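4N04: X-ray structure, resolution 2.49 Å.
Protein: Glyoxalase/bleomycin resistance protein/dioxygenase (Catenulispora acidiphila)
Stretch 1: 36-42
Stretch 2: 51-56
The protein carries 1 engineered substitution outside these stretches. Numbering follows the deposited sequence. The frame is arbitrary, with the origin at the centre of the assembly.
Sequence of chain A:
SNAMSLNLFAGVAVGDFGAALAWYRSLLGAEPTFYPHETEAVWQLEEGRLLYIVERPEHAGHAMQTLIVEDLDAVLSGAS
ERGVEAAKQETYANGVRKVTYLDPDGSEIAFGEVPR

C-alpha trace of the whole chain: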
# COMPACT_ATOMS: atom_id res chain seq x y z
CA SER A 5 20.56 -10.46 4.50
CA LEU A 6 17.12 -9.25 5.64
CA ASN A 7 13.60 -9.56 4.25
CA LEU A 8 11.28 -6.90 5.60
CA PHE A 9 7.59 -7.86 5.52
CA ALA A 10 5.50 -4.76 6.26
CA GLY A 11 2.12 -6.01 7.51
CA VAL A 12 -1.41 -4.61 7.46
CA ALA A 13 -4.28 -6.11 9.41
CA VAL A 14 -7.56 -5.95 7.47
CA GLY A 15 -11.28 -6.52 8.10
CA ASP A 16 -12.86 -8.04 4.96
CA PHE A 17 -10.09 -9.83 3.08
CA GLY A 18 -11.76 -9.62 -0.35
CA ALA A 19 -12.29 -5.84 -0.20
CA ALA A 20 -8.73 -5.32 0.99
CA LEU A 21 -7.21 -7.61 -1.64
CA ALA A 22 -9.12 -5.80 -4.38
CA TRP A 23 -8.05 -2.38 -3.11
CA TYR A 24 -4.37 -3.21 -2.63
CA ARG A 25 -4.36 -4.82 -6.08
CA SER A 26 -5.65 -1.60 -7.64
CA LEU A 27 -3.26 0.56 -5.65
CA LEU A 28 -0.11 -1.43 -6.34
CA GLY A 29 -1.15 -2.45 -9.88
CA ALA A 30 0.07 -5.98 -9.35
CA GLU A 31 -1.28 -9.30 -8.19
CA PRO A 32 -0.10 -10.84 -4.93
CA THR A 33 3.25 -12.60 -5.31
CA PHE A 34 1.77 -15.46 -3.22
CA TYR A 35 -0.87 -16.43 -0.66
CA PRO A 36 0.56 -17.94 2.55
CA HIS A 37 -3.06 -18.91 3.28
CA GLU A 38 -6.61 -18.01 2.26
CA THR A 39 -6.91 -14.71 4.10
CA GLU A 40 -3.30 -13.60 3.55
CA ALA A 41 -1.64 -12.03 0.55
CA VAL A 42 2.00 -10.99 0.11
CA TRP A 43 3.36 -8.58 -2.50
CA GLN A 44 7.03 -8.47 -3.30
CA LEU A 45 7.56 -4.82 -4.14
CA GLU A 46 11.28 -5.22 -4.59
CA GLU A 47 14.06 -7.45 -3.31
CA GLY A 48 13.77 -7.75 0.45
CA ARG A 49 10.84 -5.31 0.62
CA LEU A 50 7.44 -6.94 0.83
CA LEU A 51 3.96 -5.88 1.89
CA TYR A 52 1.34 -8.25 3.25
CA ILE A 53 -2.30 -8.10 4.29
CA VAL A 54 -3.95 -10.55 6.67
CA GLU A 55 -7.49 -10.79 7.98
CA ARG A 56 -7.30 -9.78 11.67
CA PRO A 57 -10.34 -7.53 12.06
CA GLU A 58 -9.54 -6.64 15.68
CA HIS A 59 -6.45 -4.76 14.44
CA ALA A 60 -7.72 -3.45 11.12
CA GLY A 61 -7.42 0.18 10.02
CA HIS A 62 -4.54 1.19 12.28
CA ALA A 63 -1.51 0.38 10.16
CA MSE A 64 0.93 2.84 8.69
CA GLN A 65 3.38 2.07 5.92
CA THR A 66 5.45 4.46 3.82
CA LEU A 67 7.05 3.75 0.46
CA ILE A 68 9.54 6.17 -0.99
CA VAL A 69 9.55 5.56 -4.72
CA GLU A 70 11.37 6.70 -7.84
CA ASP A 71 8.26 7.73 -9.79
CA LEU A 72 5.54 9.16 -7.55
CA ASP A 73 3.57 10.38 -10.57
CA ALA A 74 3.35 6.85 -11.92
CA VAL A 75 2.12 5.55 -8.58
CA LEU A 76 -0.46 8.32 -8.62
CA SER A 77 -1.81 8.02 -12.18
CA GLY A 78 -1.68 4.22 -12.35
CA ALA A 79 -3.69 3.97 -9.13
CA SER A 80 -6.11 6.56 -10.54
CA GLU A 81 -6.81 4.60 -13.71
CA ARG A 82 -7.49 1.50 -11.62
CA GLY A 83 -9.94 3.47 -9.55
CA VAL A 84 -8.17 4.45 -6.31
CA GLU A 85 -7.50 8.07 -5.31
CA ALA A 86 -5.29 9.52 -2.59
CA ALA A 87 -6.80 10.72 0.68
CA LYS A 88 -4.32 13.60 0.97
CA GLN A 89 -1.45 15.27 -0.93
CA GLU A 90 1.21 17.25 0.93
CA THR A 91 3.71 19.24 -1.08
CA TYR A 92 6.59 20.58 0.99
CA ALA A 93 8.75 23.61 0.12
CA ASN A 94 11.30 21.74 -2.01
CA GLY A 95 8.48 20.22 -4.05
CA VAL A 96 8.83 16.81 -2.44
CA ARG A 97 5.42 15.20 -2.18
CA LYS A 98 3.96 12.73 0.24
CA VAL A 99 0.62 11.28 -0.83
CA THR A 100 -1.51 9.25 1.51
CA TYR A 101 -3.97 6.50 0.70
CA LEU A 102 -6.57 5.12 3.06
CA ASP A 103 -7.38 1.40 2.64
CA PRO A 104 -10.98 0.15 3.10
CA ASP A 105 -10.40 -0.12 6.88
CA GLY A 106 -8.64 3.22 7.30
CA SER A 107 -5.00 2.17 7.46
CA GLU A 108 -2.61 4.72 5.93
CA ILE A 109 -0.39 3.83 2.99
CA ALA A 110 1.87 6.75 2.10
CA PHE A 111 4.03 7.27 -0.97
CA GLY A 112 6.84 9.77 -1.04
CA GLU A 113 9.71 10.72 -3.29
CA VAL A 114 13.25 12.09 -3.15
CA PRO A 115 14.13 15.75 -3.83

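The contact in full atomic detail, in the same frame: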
# COMPACT_ATOMS: atom_id res chain seq x y z
N PRO A 36 0.22 -17.04 1.44
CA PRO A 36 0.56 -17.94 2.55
C PRO A 36 -0.64 -18.75 3.02
O PRO A 36 -0.48 -19.93 3.33
CB PRO A 36 1.00 -16.97 3.65
CG PRO A 36 1.52 -15.80 2.92
CD PRO A 36 0.68 -15.66 1.69
N HIS A 37 -1.83 -18.15 3.09
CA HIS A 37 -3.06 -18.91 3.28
C HIS A 37 -4.23 -18.19 2.63
O HIS A 37 -4.03 -17.31 1.80
CB HIS A 37 -3.31 -19.24 4.75
CG HIS A 37 -3.62 -18.06 5.61
ND1 HIS A 37 -4.87 -17.48 5.66
CD2 HIS A 37 -2.85 -17.36 6.47
CE1 HIS A 37 -4.86 -16.47 6.51
NE2 HIS A 37 -3.64 -16.37 7.02
N GLU A 38 -5.46 -18.55 2.99
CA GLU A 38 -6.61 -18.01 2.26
C GLU A 38 -6.95 -16.56 2.57
O GLU A 38 -7.45 -15.86 1.70
CB GLU A 38 -7.84 -18.88 2.44
CG GLU A 38 -8.60 -19.02 1.14
CD GLU A 38 -10.04 -19.42 1.32
OE1 GLU A 38 -10.59 -19.16 2.42
OE2 GLU A 38 -10.63 -19.98 0.36
N THR A 39 -6.70 -16.11 3.79
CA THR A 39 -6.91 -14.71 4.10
C THR A 39 -5.59 -13.95 4.35
O THR A 39 -5.48 -13.14 5.26
CB THR A 39 -7.92 -14.53 5.25
OG1 THR A 39 -7.53 -15.33 6.36
CG2 THR A 39 -9.30 -14.97 4.79
N GLU A 40 -4.61 -14.23 3.49
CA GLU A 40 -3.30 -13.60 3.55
C GLU A 40 -2.68 -13.48 2.18
O GLU A 40 -2.59 -14.45 1.44
CB GLU A 40 -2.36 -14.41 4.42
CG GLU A 40 -1.91 -13.68 5.64
CD GLU A 40 -0.65 -14.25 6.24
OE1 GLU A 40 -0.77 -15.14 7.12
OE2 GLU A 40 0.44 -13.80 5.83
N ALA A 41 -2.25 -12.28 1.84
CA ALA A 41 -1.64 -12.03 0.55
C ALA A 41 -0.37 -11.21 0.74
O ALA A 41 -0.35 -10.24 1.50
CB ALA A 41 -2.62 -11.30 -0.35
N VAL A 42 0.69 -11.62 0.05
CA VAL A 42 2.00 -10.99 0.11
C VAL A 42 2.37 -10.43 -1.26
O VAL A 42 2.25 -11.11 -2.27
CB VAL A 42 3.07 -12.03 0.49
CG1 VAL A 42 4.45 -11.40 0.49
CG2 VAL A 42 2.76 -12.65 1.83
N LEU A 51 5.12 -6.37 1.17
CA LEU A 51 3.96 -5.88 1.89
C LEU A 51 2.97 -7.03 1.96
O LEU A 51 2.74 -7.71 0.96
CB LEU A 51 3.33 -4.72 1.12
CG LEU A 51 1.96 -4.23 1.59
CD1 LEU A 51 2.06 -3.53 2.93
CD2 LEU A 51 1.32 -3.30 0.54
N TYR A 52 2.39 -7.25 3.14
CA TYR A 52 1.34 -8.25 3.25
C TYR A 52 0.10 -7.80 4.01
O TYR A 52 0.18 -7.00 4.94
CB TYR A 52 1.89 -9.57 3.82
CG TYR A 52 2.21 -9.56 5.30
CD1 TYR A 52 1.29 -10.02 6.24
CD2 TYR A 52 3.44 -9.09 5.76
CE1 TYR A 52 1.59 -10.02 7.60
CE2 TYR A 52 3.74 -9.09 7.11
CZ TYR A 52 2.82 -9.55 8.03
OH TYR A 52 3.12 -9.54 9.38
N ILE A 53 -1.05 -8.31 3.58
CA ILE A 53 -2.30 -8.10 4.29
C ILE A 53 -2.78 -9.43 4.89
O ILE A 53 -2.57 -10.50 4.31
CB ILE A 53 -3.39 -7.52 3.38
CG1 ILE A 53 -3.70 -8.51 2.24
CG2 ILE A 53 -2.95 -6.19 2.81
CD1 ILE A 53 -4.79 -8.04 1.28
N VAL A 54 -3.41 -9.36 6.05
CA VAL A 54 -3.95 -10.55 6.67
C VAL A 54 -5.25 -10.18 7.34
O VAL A 54 -5.39 -9.07 7.85
CB VAL A 54 -2.96 -11.14 7.71
CG1 VAL A 54 -2.52 -10.08 8.69
CG2 VAL A 54 -3.59 -12.34 8.43
N GLU A 55 -6.23 -11.07 7.32
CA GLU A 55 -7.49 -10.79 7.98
C GLU A 55 -7.34 -10.94 9.51
O GLU A 55 -7.25 -12.04 10.03
CB GLU A 55 -8.59 -11.70 7.43
CG GLU A 55 -9.99 -11.32 7.87
CD GLU A 55 -11.10 -12.04 7.09
OE1 GLU A 55 -11.93 -12.70 7.74
OE2 GLU A 55 -11.16 -11.93 5.85
N ARG A 56 -7.25 -9.81 10.21
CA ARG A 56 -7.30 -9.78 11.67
C ARG A 56 -8.13 -8.56 12.02
O ARG A 56 -7.58 -7.48 12.28
CB ARG A 56 -5.90 -9.65 12.30
CG ARG A 56 -4.80 -10.43 11.61
CD ARG A 56 -4.20 -11.51 12.49
NE ARG A 56 -3.28 -11.01 13.52
CZ ARG A 56 -3.53 -11.07 14.82
NH1 ARG A 56 -2.65 -10.62 15.70
NH2 ARG A 56 -4.67 -11.59 15.24

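What fastens the two stretches to each other? Three backbone hydrogen bonds do. A41 and I53 form a reciprocal pair between antiparallel strands whose axes approach to 4.7 Å: the amide N of I53 donates to O of A41 at 2.9 Å, and N of A41 donates to O of I53 at 3.1 Å. Two residues further along, N of E55 donates to O of T39 at 3.0 Å, continuing the pattern into the loop before the first strand. All three are close to straight, with angles at the hydrogen of 154° to 160°. Because these bonds use main-chain atoms, they leave the side chains free to serve the two faces of the sheet.

What fills the gaps between those hydrogen bonds? The alpha carbons come close to the same carbonyls and make weak CA-H...O contacts. CA of V54 lies 3.3 Å from O of T39, CA of E40 is 3.3 Å from O of I53, and CA of Y52 is 3.1 Å from O of A41. Each of these oxygens therefore meets both an amide and an alpha carbon. The contacts accompany the narrow, non-hydrogen-bonded pairs E40 with V54 and V42 with Y52, whose CA atoms are 4.4 Å and 4.2 Å apart.

How are the side chains sorted between the faces? E40, V42, Y52 and V54 share one face, and A41 and I53 occupy the other. On the latter, CB of A41 meets CG1 of I53 at 4.0 Å; both residues are buried, and aliphatic side chains suit a buried place. On the first face, CG2 of buried V42 packs against CB of Y52 at 3.8 Å. The closest approach of E40 to V54 is through its methylene carbon CG, 3.4 Å from CB of V54; its OE2 is hydrogen-bonded elsewhere in the structure and lies 3.9 Å from CD1 of Y52.

How does the contact finish at its outer end? A type I turn from H37 to E40 leads into the first strand, and T39 within it directs its CB toward the second stretch, reaching CB of E55 at 3.6 Å. The partly exposed threonine and glutamate suit this margin, where the two CB atoms pack against each other and OE2 of E55 is hydrogen-bonded elsewhere in the structure. H37 adds only a light touch, its NE2 4.3 Å from CG2 of V54, whereas P36, E38 and R56 make no contact. Altogether the two stretches bury 393 Å², counting both sides.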